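Long-range contacts in BtGH115A (Bacteroides thetaiotaomicron, PDB 5BY3), which probably hydrolyses glycosidic bonds as a family GH115 4-O-methyl-alpha-glucuronidase with specificity for decorated arabinogalactans: residues Asp171-Met175 with Met614-Arg620; Trp405-Pro411 with Pro439-Gln443. All coordinates share one frame. Residue numbers count along the deposited sequence, not the author numbering.

The two contacts lie side by side, their centres about 15 Å apart, and meet around Trp-405, whose CD1 is 3.6 Å from Met-615 SE and whose CB is 3.9 Å from Pro-619 CG. Along the chain 171-175 comes first, then 405-411 and 439-443, and finally 614-620. Three of the four segments follow strands of the eight-stranded parallel sheet of the TIM-barrel-like part: 162-166, 388-393 and 429-433. The fourth, 614-620, in the loop between helix 587-603 and strand 646-647, packs back onto the barrel loops. Both contacts lie beside a nickel ion bound at Leu-404 and Asp-436, about 6 Å from the side chain of Pro-619 and 5 Å from that of Pro-439.

Interaction 1 (Asp171-Met175 with Met614-Arg620); sequences DWGLM and MMDFKPR
Backbone and the root of a side chain lie over the indole: Arg-620 N, 3.2 Å from Trp-172 CE2, Pro-619 CA and Arg-620 CB cover one face of Trp-172. The m rotamer of Trp-172 (chi1 -49°, chi2 -91°) presents that face, and the CA atoms of Trp-172 and Pro-619 are 5.8 Å apart. Pro-619 CA makes a CH-pi contact 4.2 Å from the centroid of the five-membered ring of Trp-172, and Arg-620 CB another, 4.0 Å from that of the six-membered ring. Arg-620 is left-handed (phi/psi 60/12), its guanidinium leading away to salt bridges with Asp-402 and Glu-506. At the indole edge is Asp-616 OD2, 3.7 Å from Trp-172 CD1, while Asp-616 CB is 3.3 Å from the backbone O of Trp-172; Asp-616 OD1 accepts from Lys-618 N at 2.8 Å, an Asx turn ahead of Pro-619.

Residues 171-173 end the loop after strand 162-166 of the TIM-barrel-like sheet and 174-175 begin helix 174-182, so the contact joins a barrel loop to the irregular chain after helix 587-603. Gly-173 (phi/psi -159/-85) is the N-cap. Its CA lies 4.0 Å from Met-614 CA and 3.5 Å from Met-614 O; a CB there would be only 3.0 Å from that oxygen. Selenomethionine Met-614 (chi1 t, chi2 p) turns its end back, SE 4.4 Å from Leu-174 CB, while Leu-174 N donates to the nickel-site residue Asp-436.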
ATOM      1  N   ASP A 171       8.360  -3.840 -14.683  1.00 37.59           N
ATOM      2  CA  ASP A 171       8.781  -4.389 -15.994  1.00 41.38           C
ATOM      3  C   ASP A 171       7.649  -4.430 -17.029  1.00 44.62           C
ATOM      4  O   ASP A 171       7.951  -4.481 -18.223  1.00 47.30           O
ATOM      5  CB  ASP A 171       9.327  -5.834 -15.934  1.00 44.52           C
ATOM      6  CG  ASP A 171      10.462  -6.060 -14.917  1.00 44.66           C
ATOM      7  OD1 ASP A 171      10.472  -5.465 -13.822  1.00 45.94           O
ATOM      8  OD2 ASP A 171      11.326  -6.926 -15.211  1.00 43.73           O
ATOM      9  N   TRP A 172       6.379  -4.455 -16.572  1.00 43.36           N
ATOM     10  CA  TRP A 172       5.202  -4.709 -17.436  1.00 38.49           C
ATOM     11  C   TRP A 172       4.167  -3.584 -17.402  1.00 38.28           C
ATOM     12  O   TRP A 172       3.028  -3.769 -17.794  1.00 39.51           O
ATOM     13  CB  TRP A 172       4.541  -6.054 -17.109  1.00 36.71           C
ATOM     14  CG  TRP A 172       5.518  -7.150 -17.041  1.00 42.76           C
ATOM     15  CD1 TRP A 172       5.906  -7.953 -18.071  1.00 42.73           C
ATOM     16  CD2 TRP A 172       6.302  -7.556 -15.891  1.00 43.39           C
ATOM     17  NE1 TRP A 172       6.889  -8.837 -17.648  1.00 44.86           N
ATOM     18  CE2 TRP A 172       7.163  -8.609 -16.323  1.00 48.50           C
ATOM     19  CE3 TRP A 172       6.377  -7.125 -14.563  1.00 39.92           C
ATOM     20  CZ2 TRP A 172       8.082  -9.243 -15.462  1.00 43.99           C
ATOM     21  CZ3 TRP A 172       7.288  -7.754 -13.698  1.00 44.84           C
ATOM     22  CH2 TRP A 172       8.118  -8.811 -14.154  1.00 48.99           C
ATOM     23  N   GLY A 173       4.571  -2.400 -16.979  1.00 39.94           N
ATOM     24  CA  GLY A 173       3.641  -1.288 -16.860  1.00 39.94           C
ATOM     25  C   GLY A 173       4.289   0.075 -16.847  1.00 41.76           C
ATOM     26  O   GLY A 173       4.409   0.725 -17.884  1.00 45.40           O
ATOM     27  N   LEU A 174       4.722   0.522 -15.678  1.00 40.14           N
ATOM     28  CA  LEU A 174       5.227   1.880 -15.600  1.00 36.49           C
ATOM     29  C   LEU A 174       6.519   2.071 -16.369  1.00 38.65           C
ATOM     30  O   LEU A 174       6.709   3.144 -16.965  1.00 43.62           O
ATOM     31  CB  LEU A 174       5.297   2.408 -14.172  1.00 31.80           C
ATOM     32  CG  LEU A 174       5.552   3.899 -13.969  1.00 32.76           C
ATOM     33  CD1 LEU A 174       4.978   4.374 -12.663  1.00 34.19           C
ATOM     34  CD2 LEU A 174       7.041   4.175 -13.986  1.00 39.09           C
HETATM   35  N   MSE A 175       7.388   1.058 -16.430  1.00 45.07           N
HETATM   36  CA  MSE A 175       8.637   1.251 -17.250  1.00 49.39           C
HETATM   37  C   MSE A 175       8.300   1.420 -18.747  1.00 49.65           C
HETATM   38  O   MSE A 175       8.588   2.492 -19.277  1.00 47.40           O
HETATM   39  CB  MSE A 175       9.817   0.321 -16.948  1.00 47.81           C
HETATM   40  CG  MSE A 175      11.106   0.804 -17.627  1.00 46.58           C
HETATM   41 SE   MSE A 175      11.151   0.215 -19.525  1.00 51.85          SE
HETATM   42  CE  MSE A 175      11.418  -1.723 -19.404  1.00 41.74           C
HETATM   43  N   MSE A 614       0.654   0.704 -19.999  1.00 44.18           N
HETATM   44  CA  MSE A 614       0.542   0.691 -18.537  1.00 39.45           C
HETATM   45  C   MSE A 614      -0.099  -0.569 -18.007  1.00 39.41           C
HETATM   46  O   MSE A 614       0.137  -0.923 -16.863  1.00 38.29           O
HETATM   47  CB  MSE A 614      -0.248   1.927 -18.142  1.00 40.42           C
HETATM   48  CG  MSE A 614      -0.491   2.155 -16.651  1.00 41.24           C
HETATM   49 SE   MSE A 614       1.082   2.108 -15.475  1.00 42.68          SE
HETATM   50  CE  MSE A 614       1.285   4.030 -15.267  1.00 38.07           C
HETATM   51  N   MSE A 615      -0.891  -1.270 -18.832  1.00 41.19           N
HETATM   52  CA  MSE A 615      -1.646  -2.455 -18.387  1.00 40.92           C
HETATM   53  C   MSE A 615      -1.328  -3.677 -19.174  1.00 44.91           C
HETATM   54  O   MSE A 615      -1.506  -3.717 -20.403  1.00 49.60           O
HETATM   55  CB  MSE A 615      -3.147  -2.261 -18.410  1.00 37.32           C
HETATM   56  CG  MSE A 615      -3.903  -3.449 -17.789  1.00 39.24           C
HETATM   57 SE   MSE A 615      -3.426  -3.740 -15.892  1.00 44.14          SE
HETATM   58  CE  MSE A 615      -4.217  -2.063 -15.208  1.00 42.59           C
ATOM     59  N   ASP A 616      -0.876  -4.696 -18.448  1.00 40.35           N
ATOM     60  CA  ASP A 616      -0.465  -5.950 -19.051  1.00 40.86           C
ATOM     61  C   ASP A 616      -1.176  -7.033 -18.275  1.00 41.37           C
ATOM     62  O   ASP A 616      -0.933  -7.195 -17.080  1.00 49.45           O
ATOM     63  CB  ASP A 616       1.059  -6.100 -18.963  1.00 37.15           C
ATOM     64  CG  ASP A 616       1.573  -7.352 -19.620  1.00 39.23           C
ATOM     65  OD1 ASP A 616       0.798  -8.311 -19.778  1.00 41.73           O
ATOM     66  OD2 ASP A 616       2.786  -7.401 -19.970  1.00 41.40           O
ATOM     67  N   PHE A 617      -2.068  -7.761 -18.935  1.00 36.86           N
ATOM     68  CA  PHE A 617      -2.839  -8.760 -18.227  1.00 38.56           C
ATOM     69  C   PHE A 617      -2.088 -10.091 -18.002  1.00 39.99           C
ATOM     70  O   PHE A 617      -2.637 -11.020 -17.387  1.00 39.37           O
ATOM     71  CB  PHE A 617      -4.264  -8.901 -18.822  1.00 43.27           C
ATOM     72  CG  PHE A 617      -4.362  -9.671 -20.143  1.00 46.36           C
ATOM     73  CD1 PHE A 617      -4.281  -9.004 -21.378  1.00 47.24           C
ATOM     74  CD2 PHE A 617      -4.647 -11.047 -20.152  1.00 45.58           C
ATOM     75  CE1 PHE A 617      -4.418  -9.699 -22.588  1.00 52.73           C
ATOM     76  CE2 PHE A 617      -4.804 -11.737 -21.367  1.00 53.08           C
ATOM     77  CZ  PHE A 617      -4.683 -11.067 -22.588  1.00 48.26           C
ATOM     78  N   LYS A 618      -0.841 -10.163 -18.502  1.00 40.70           N
ATOM     79  CA  LYS A 618       0.068 -11.322 -18.327  1.00 44.35           C
ATOM     80  C   LYS A 618       1.409 -10.944 -17.678  1.00 45.13           C
ATOM     81  O   LYS A 618       2.452 -11.429 -18.135  1.00 45.48           O
ATOM     82  CB  LYS A 618       0.329 -12.072 -19.654  1.00 44.79           C
ATOM     83  CG  LYS A 618      -0.863 -12.096 -20.614  1.00 51.48           C
ATOM     84  CD  LYS A 618      -0.636 -13.003 -21.825  1.00 51.13           C
ATOM     85  CE  LYS A 618      -1.160 -14.408 -21.558  1.00 48.29           C
ATOM     86  NZ  LYS A 618      -1.001 -15.243 -22.764  1.00 54.27           N
ATOM     87  N   PRO A 619       1.393 -10.119 -16.585  1.00 48.82           N
ATOM     88  CA  PRO A 619       2.672  -9.674 -15.988  1.00 44.61           C
ATOM     89  C   PRO A 619       3.543 -10.859 -15.598  1.00 43.09           C
ATOM     90  O   PRO A 619       3.054 -11.832 -15.026  1.00 38.93           O
ATOM     91  CB  PRO A 619       2.229  -8.914 -14.734  1.00 50.59           C
ATOM     92  CG  PRO A 619       0.878  -9.465 -14.396  1.00 51.69           C
ATOM     93  CD  PRO A 619       0.249  -9.761 -15.712  1.00 46.06           C
ATOM     94  N   ARG A 620       4.809 -10.782 -15.984  1.00 45.52           N
ATOM     95  CA  ARG A 620       5.792 -11.837 -15.800  1.00 45.25           C
ATOM     96  C   ARG A 620       5.437 -13.185 -16.495  1.00 44.00           C
ATOM     97  O   ARG A 620       6.070 -14.187 -16.232  1.00 43.74           O
ATOM     98  CB  ARG A 620       6.097 -11.977 -14.296  1.00 43.18           C
ATOM     99  CG  ARG A 620       7.527 -12.356 -13.944  1.00 45.72           C
ATOM    100  CD  ARG A 620       7.689 -12.529 -12.439  1.00 42.19           C
ATOM    101  NE  ARG A 620       8.411 -13.757 -12.161  1.00 50.10           N
ATOM    102  CZ  ARG A 620       8.134 -14.606 -11.184  1.00 56.56           C
ATOM    103  NH1 ARG A 620       7.155 -14.384 -10.331  1.00 55.97           N
ATOM    104  NH2 ARG A 620       8.874 -15.684 -11.040  1.00 68.11           N
TER

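Interaction 2 (Trp405-Pro411 with Pro439-Gln443); sequences WLSTMSP and PAEYQ
A cis peptide bond introduces Pro-439, whose C-gamma-endo ring lies against the backbone of 405-407, extended at Leu-406 and Ser-407: its CD is 3.7 Å from Trp-405 O and its CG 4.3 Å from Leu-406 CD2. Pro-439 O approaches Ser-407 CB at 3.2 Å. Ala-440, phi/psi -114/17, is the N-cap of helix 441-452 and marks the closest CA approach, 5.0 Å to Ser-407; its CA and CB both lie 3.3 Å from Ser-407 OG.

Both segments follow neighbouring parallel strands of the TIM-barrel-like sheet, 388-393 and 429-433, and each leads into the next helix of the barrel, 411-423 or 441-452. The contact thus joins two successive strand-to-helix loops at the start of their helices, beside the nickel site that includes Asp-436.

Glu-441 opens the helix with its CB directed away from 405-411, its carboxylate salt-bridged to Lys-438. Tyr-442, chi1 t, meets Pro-411 CG with its ring edge, CE2 to CG 3.7 Å; its OH is hydrogen-bonded to His-465 and its ring packs edge-to-face with Trp-469. Gln-443 (chi1 -65°, chi2 91°) reaches from the first turn of the helix to the opposing backbone, its CA 6.5 Å from that of Pro-411. Its NE2 donates to Ser-407 O at 2.9 Å and to Met-409 O at 3.1 Å, spanning the bend at Thr-408 (phi/psi -123/10), while its OE1 accepts from Ser-407 OG at 2.7 Å, the hydroxyl being placed by chi1 t of Ser-407.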
ATOM      1  N   TRP A 405      -1.038  -7.806 -11.050  1.00 34.06           N
ATOM      2  CA  TRP A 405      -1.896  -7.341 -12.123  1.00 35.55           C
ATOM      3  C   TRP A 405      -2.883  -6.273 -11.667  1.00 36.52           C
ATOM      4  O   TRP A 405      -2.823  -5.125 -12.141  1.00 34.02           O
ATOM      5  CB  TRP A 405      -2.546  -8.503 -12.796  1.00 37.17           C
ATOM      6  CG  TRP A 405      -3.613  -8.176 -13.781  1.00 41.08           C
ATOM      7  CD1 TRP A 405      -3.645  -7.146 -14.694  1.00 40.78           C
ATOM      8  CD2 TRP A 405      -4.793  -8.942 -13.995  1.00 37.44           C
ATOM      9  NE1 TRP A 405      -4.786  -7.231 -15.451  1.00 39.93           N
ATOM     10  CE2 TRP A 405      -5.502  -8.332 -15.050  1.00 39.19           C
ATOM     11  CE3 TRP A 405      -5.330 -10.088 -13.382  1.00 35.83           C
ATOM     12  CZ2 TRP A 405      -6.739  -8.816 -15.497  1.00 39.08           C
ATOM     13  CZ3 TRP A 405      -6.557 -10.575 -13.828  1.00 34.44           C
ATOM     14  CH2 TRP A 405      -7.255  -9.923 -14.865  1.00 34.73           C
ATOM     15  N   LEU A 406      -3.752  -6.668 -10.736  1.00 33.45           N
ATOM     16  CA  LEU A 406      -4.726  -5.809 -10.109  1.00 33.28           C
ATOM     17  C   LEU A 406      -4.371  -5.586  -8.626  1.00 35.36           C
ATOM     18  O   LEU A 406      -3.580  -6.325  -8.029  1.00 36.25           O
ATOM     19  CB  LEU A 406      -6.116  -6.434 -10.234  1.00 35.24           C
ATOM     20  CG  LEU A 406      -6.594  -6.637 -11.686  1.00 40.17           C
ATOM     21  CD1 LEU A 406      -7.892  -7.449 -11.718  1.00 37.35           C
ATOM     22  CD2 LEU A 406      -6.744  -5.294 -12.409  1.00 35.22           C
ATOM     23  N   SER A 407      -4.952  -4.545  -8.070  1.00 32.29           N
ATOM     24  CA  SER A 407      -4.687  -4.132  -6.752  1.00 33.27           C
ATOM     25  C   SER A 407      -5.942  -4.383  -5.951  1.00 33.53           C
ATOM     26  O   SER A 407      -6.879  -3.554  -5.948  1.00 31.28           O
ATOM     27  CB  SER A 407      -4.370  -2.624  -6.761  1.00 39.06           C
ATOM     28  OG  SER A 407      -4.540  -2.074  -5.449  1.00 38.20           O
ATOM     29  N   THR A 408      -5.947  -5.508  -5.241  1.00 27.44           N
ATOM     30  CA  THR A 408      -7.125  -5.945  -4.632  1.00 27.92           C
ATOM     31  C   THR A 408      -7.054  -6.142  -3.115  1.00 31.66           C
ATOM     32  O   THR A 408      -7.982  -6.717  -2.495  1.00 34.83           O
ATOM     33  CB  THR A 408      -7.651  -7.213  -5.343  1.00 29.75           C
ATOM     34  OG1 THR A 408      -6.723  -8.303  -5.212  1.00 30.00           O
ATOM     35  CG2 THR A 408      -7.964  -6.908  -6.801  1.00 31.15           C
HETATM   36  N   MSE A 409      -5.961  -5.697  -2.507  1.00 31.46           N
HETATM   37  CA  MSE A 409      -5.791  -5.864  -1.067  1.00 31.79           C
HETATM   38  C   MSE A 409      -6.894  -5.057  -0.448  1.00 32.61           C
HETATM   39  O   MSE A 409      -7.267  -3.998  -0.958  1.00 35.09           O
HETATM   40  CB  MSE A 409      -4.450  -5.381  -0.594  1.00 33.53           C
HETATM   41  CG  MSE A 409      -4.154  -5.924   0.802  1.00 38.64           C
HETATM   42 SE   MSE A 409      -2.394  -5.195   1.308  1.00 41.47          SE
HETATM   43  CE  MSE A 409      -1.565  -6.768   0.397  1.00 35.55           C
ATOM     44  N   SER A 410      -7.481  -5.626   0.587  1.00 31.55           N
ATOM     45  CA  SER A 410      -8.605  -5.051   1.251  1.00 35.79           C
ATOM     46  C   SER A 410      -8.216  -3.801   2.015  1.00 34.92           C
ATOM     47  O   SER A 410      -7.261  -3.818   2.775  1.00 34.89           O
ATOM     48  CB  SER A 410      -9.223  -6.052   2.219  1.00 38.72           C
ATOM     49  OG  SER A 410     -10.129  -5.375   3.078  1.00 44.61           O
ATOM     50  N   PRO A 411      -8.977  -2.722   1.823  1.00 32.59           N
ATOM     51  CA  PRO A 411      -8.851  -1.497   2.622  1.00 34.28           C
ATOM     52  C   PRO A 411      -8.919  -1.772   4.092  1.00 32.92           C
ATOM     53  O   PRO A 411      -8.226  -1.102   4.848  1.00 38.29           O
ATOM     54  CB  PRO A 411     -10.089  -0.689   2.204  1.00 34.29           C
ATOM     55  CG  PRO A 411     -10.246  -1.084   0.768  1.00 34.93           C
ATOM     56  CD  PRO A 411      -9.988  -2.573   0.767  1.00 32.88           C
ATOM     57  N   PRO A 439      -2.971  -0.080 -10.928  1.00 37.57           N
ATOM     58  CA  PRO A 439      -4.290   0.432 -10.600  1.00 37.36           C
ATOM     59  C   PRO A 439      -4.612   0.300  -9.084  1.00 39.20           C
ATOM     60  O   PRO A 439      -5.576  -0.361  -8.716  1.00 40.29           O
ATOM     61  CB  PRO A 439      -5.173  -0.518 -11.408  1.00 35.40           C
ATOM     62  CG  PRO A 439      -4.507  -1.880 -11.202  1.00 37.62           C
ATOM     63  CD  PRO A 439      -3.007  -1.545 -11.165  1.00 38.31           C
ATOM     64  N   ALA A 440      -3.785   0.897  -8.240  1.00 41.49           N
ATOM     65  CA  ALA A 440      -3.861   0.835  -6.777  1.00 40.36           C
ATOM     66  C   ALA A 440      -4.179   2.203  -6.218  1.00 44.35           C
ATOM     67  O   ALA A 440      -3.905   2.470  -5.018  1.00 42.15           O
ATOM     68  CB  ALA A 440      -2.506   0.397  -6.213  1.00 37.40           C
ATOM     69  N   GLU A 441      -4.677   3.076  -7.103  1.00 37.37           N
ATOM     70  CA  GLU A 441      -4.998   4.447  -6.784  1.00 38.50           C
ATOM     71  C   GLU A 441      -5.704   4.595  -5.430  1.00 39.63           C
ATOM     72  O   GLU A 441      -5.359   5.450  -4.591  1.00 40.10           O
ATOM     73  CB  GLU A 441      -5.897   5.030  -7.861  1.00 40.18           C
ATOM     74  CG  GLU A 441      -5.278   5.124  -9.256  1.00 42.01           C
ATOM     75  CD  GLU A 441      -5.659   3.970 -10.186  1.00 42.04           C
ATOM     76  OE1 GLU A 441      -6.169   2.924  -9.724  1.00 34.62           O
ATOM     77  OE2 GLU A 441      -5.459   4.134 -11.414  1.00 44.12           O
ATOM     78  N   TYR A 442      -6.690   3.747  -5.199  1.00 37.80           N
ATOM     79  CA  TYR A 442      -7.443   3.875  -3.996  1.00 34.49           C
ATOM     80  C   TYR A 442      -6.589   3.525  -2.752  1.00 37.72           C
ATOM     81  O   TYR A 442      -6.484   4.371  -1.836  1.00 41.75           O
ATOM     82  CB  TYR A 442      -8.783   3.099  -4.029  1.00 35.67           C
ATOM     83  CG  TYR A 442      -9.462   3.270  -2.680  1.00 38.25           C
ATOM     84  CD1 TYR A 442      -9.965   4.517  -2.297  1.00 36.00           C
ATOM     85  CD2 TYR A 442      -9.487   2.231  -1.737  1.00 37.31           C
ATOM     86  CE1 TYR A 442     -10.516   4.701  -1.050  1.00 38.51           C
ATOM     87  CE2 TYR A 442     -10.049   2.424  -0.470  1.00 40.62           C
ATOM     88  CZ  TYR A 442     -10.559   3.666  -0.151  1.00 36.37           C
ATOM     89  OH  TYR A 442     -11.113   3.907   1.065  1.00 42.44           O
ATOM     90  N   GLN A 443      -5.991   2.324  -2.721  1.00 30.84           N
ATOM     91  CA  GLN A 443      -5.173   1.887  -1.552  1.00 34.65           C
ATOM     92  C   GLN A 443      -4.040   2.874  -1.195  1.00 36.38           C
ATOM     93  O   GLN A 443      -3.784   3.137  -0.012  1.00 37.82           O
ATOM     94  CB  GLN A 443      -4.590   0.482  -1.734  1.00 33.24           C
ATOM     95  CG  GLN A 443      -5.621  -0.658  -1.807  1.00 36.66           C
ATOM     96  CD  GLN A 443      -6.108  -0.999  -3.231  1.00 34.99           C
ATOM     97  OE1 GLN A 443      -5.937  -0.211  -4.174  1.00 41.86           O
ATOM     98  NE2 GLN A 443      -6.729  -2.170  -3.388  1.00 32.99           N
TER